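Local coordinates for protein colicin-B (Escherichia coli, PDB 1RH1) that kills Escherichia coli and closely related bacteria by forming channels that depolarize the cytoplasmic membrane and dissipate cellular energy, at residues I139-Q145 / Y282-I288. Numbering follows the deposited sequence.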
# COMPACT_ATOMS: atom_id res chain seq x y z
N ILE A 139 -31.11 -1.15 -1.73
CA ILE A 139 -30.78 -1.96 -2.89
C ILE A 139 -29.33 -2.37 -2.68
O ILE A 139 -28.57 -1.72 -1.94
CB ILE A 139 -30.95 -1.10 -4.18
CG1 ILE A 139 -32.40 -0.70 -4.35
CG2 ILE A 139 -30.55 -1.89 -5.41
CD1 ILE A 139 -32.66 0.73 -3.86
N ARG A 140 -28.95 -3.49 -3.32
CA ARG A 140 -27.58 -3.99 -3.34
C ARG A 140 -27.29 -4.83 -4.60
O ARG A 140 -28.03 -5.73 -4.96
CB ARG A 140 -27.37 -4.76 -2.07
CG ARG A 140 -25.97 -4.45 -1.70
CD ARG A 140 -25.70 -3.79 -0.37
NE ARG A 140 -26.31 -2.49 -0.24
CZ ARG A 140 -25.97 -1.69 0.77
NH1 ARG A 140 -25.06 -2.06 1.68
NH2 ARG A 140 -26.58 -0.52 0.92
N LEU A 141 -26.27 -4.51 -5.40
CA LEU A 141 -25.92 -5.28 -6.59
C LEU A 141 -25.07 -6.47 -6.20
O LEU A 141 -23.98 -6.31 -5.65
CB LEU A 141 -25.12 -4.44 -7.55
CG LEU A 141 -25.83 -3.25 -8.14
CD1 LEU A 141 -24.84 -2.44 -8.87
CD2 LEU A 141 -26.90 -3.68 -9.11
N MET A 142 -25.53 -7.68 -6.46
CA MET A 142 -24.77 -8.83 -6.08
C MET A 142 -24.30 -9.57 -7.30
O MET A 142 -24.99 -9.67 -8.30
CB MET A 142 -25.63 -9.74 -5.20
CG MET A 142 -25.92 -9.15 -3.83
SD MET A 142 -26.93 -10.15 -2.72
CE MET A 142 -26.80 -9.04 -1.36
N VAL A 143 -23.06 -10.07 -7.20
CA VAL A 143 -22.40 -10.85 -8.26
C VAL A 143 -21.89 -12.11 -7.62
O VAL A 143 -21.40 -12.12 -6.49
CB VAL A 143 -21.14 -10.22 -8.88
CG1 VAL A 143 -21.17 -10.54 -10.36
CG2 VAL A 143 -21.06 -8.71 -8.64
N THR A 144 -21.95 -13.18 -8.38
CA THR A 144 -21.59 -14.48 -7.87
C THR A 144 -20.53 -15.14 -8.72
O THR A 144 -20.41 -14.86 -9.91
CB THR A 144 -22.96 -15.18 -7.78
OG1 THR A 144 -23.20 -15.04 -6.38
CG2 THR A 144 -23.11 -16.62 -8.22
N GLN A 145 -19.72 -15.96 -8.06
CA GLN A 145 -18.70 -16.78 -8.71
C GLN A 145 -18.48 -18.11 -8.01
O GLN A 145 -18.39 -18.17 -6.78
CB GLN A 145 -17.35 -16.11 -8.72
CG GLN A 145 -17.10 -14.90 -9.58
CD GLN A 145 -16.85 -15.22 -11.02
OE1 GLN A 145 -17.77 -15.50 -11.77
NE2 GLN A 145 -15.59 -15.17 -11.45
N TYR A 282 -18.70 -17.66 -3.88
CA TYR A 282 -18.10 -16.35 -3.70
C TYR A 282 -19.21 -15.41 -4.10
O TYR A 282 -19.82 -15.57 -5.15
CB TYR A 282 -16.92 -16.12 -4.62
CG TYR A 282 -16.36 -14.69 -4.69
CD1 TYR A 282 -16.76 -13.83 -5.72
CD2 TYR A 282 -15.45 -14.22 -3.74
CE1 TYR A 282 -16.26 -12.54 -5.80
CE2 TYR A 282 -14.95 -12.91 -3.81
CZ TYR A 282 -15.37 -12.09 -4.84
OH TYR A 282 -14.92 -10.79 -4.91
N ILE A 283 -19.43 -14.41 -3.26
CA ILE A 283 -20.46 -13.45 -3.54
C ILE A 283 -20.02 -12.05 -3.20
O ILE A 283 -19.35 -11.78 -2.21
CB ILE A 283 -21.69 -13.99 -2.77
CG1 ILE A 283 -22.87 -13.11 -3.04
CG2 ILE A 283 -21.42 -14.10 -1.30
CD1 ILE A 283 -24.14 -13.90 -2.69
N SER A 284 -20.34 -11.16 -4.14
CA SER A 284 -19.99 -9.75 -4.03
C SER A 284 -21.21 -8.84 -3.92
O SER A 284 -22.10 -8.90 -4.77
CB SER A 284 -19.20 -9.32 -5.24
OG SER A 284 -18.70 -8.01 -4.96
N ALA A 285 -21.24 -7.95 -2.93
CA ALA A 285 -22.40 -7.10 -2.68
C ALA A 285 -22.06 -5.62 -2.60
O ALA A 285 -21.62 -5.11 -1.57
CB ALA A 285 -23.05 -7.52 -1.38
N VAL A 286 -22.36 -4.93 -3.70
CA VAL A 286 -22.05 -3.51 -3.88
C VAL A 286 -23.21 -2.55 -3.72
O VAL A 286 -24.35 -2.82 -4.07
CB VAL A 286 -21.39 -3.39 -5.27
CG1 VAL A 286 -21.17 -1.96 -5.74
CG2 VAL A 286 -20.02 -4.04 -5.16
N GLU A 287 -22.89 -1.35 -3.25
CA GLU A 287 -23.80 -0.23 -3.09
C GLU A 287 -23.70 0.79 -4.23
O GLU A 287 -22.68 1.47 -4.38
CB GLU A 287 -23.47 0.39 -1.77
CG GLU A 287 -24.32 1.58 -1.38
CD GLU A 287 -23.87 2.18 -0.07
OE1 GLU A 287 -24.69 2.29 0.83
OE2 GLU A 287 -22.68 2.51 0.04
N ILE A 288 -24.76 0.92 -5.05
CA ILE A 288 -24.87 1.87 -6.17
C ILE A 288 -24.85 3.26 -5.52
O ILE A 288 -25.78 3.60 -4.78
CB ILE A 288 -26.22 1.72 -6.99
CG1 ILE A 288 -27.00 0.49 -6.57
CG2 ILE A 288 -25.93 1.60 -8.46
CD1 ILE A 288 -27.77 0.65 -5.21
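Six main-chain hydrogen bonds join residues 139-145 to the antiparallel residues 282-286. Leu141 pairs with Val286 (N-O and O-N both 2.9 Å), Val143 with Ser284 (N-O 2.9 Å, O-N 2.8 Å) and Gln145 with Tyr282 (N-O 2.9 Å, O-N 3.0 Å). In the non-hydrogen-bonded pairs between them, Met142-Ala285 and Thr144-Ile283, the peptide groups face outward: backbone hydrogen bonds link Met142 and Thr144 to Arg70 and Gly67 (as Arg140 to Ile72), Ile283 and Ala285 to Val268 and His266. Both strands are thus interior members of the mixed sheet in the N-terminal part of this colicin, far from the helical pore-forming domain. Beta-branched Val143, Ile283 and Val286 suit such extended backbone, and small Ala285 lets Met142 CE approach its CB to 4.0 Å. Tyr282 OH, able to donate and accept, is hydrogen-bonded to Asp267 OD1 and Leu171 N, and the small hydroxyl of Ser284 to Leu171 O. Beyond Leu141-Val286, Arg140 NE donates to Ile139 O (2.9 Å), while its NH2 forms a long salt bridge with Glu287 OE1 (3.4 Å); Glu287 OE2 is hydrogen-bonded to Ser24 OG of the TonB box. Apolar Ile288, its CA-to-CB bond toward 139-145, sets CD1 3.8 Å from Ile139 CG2.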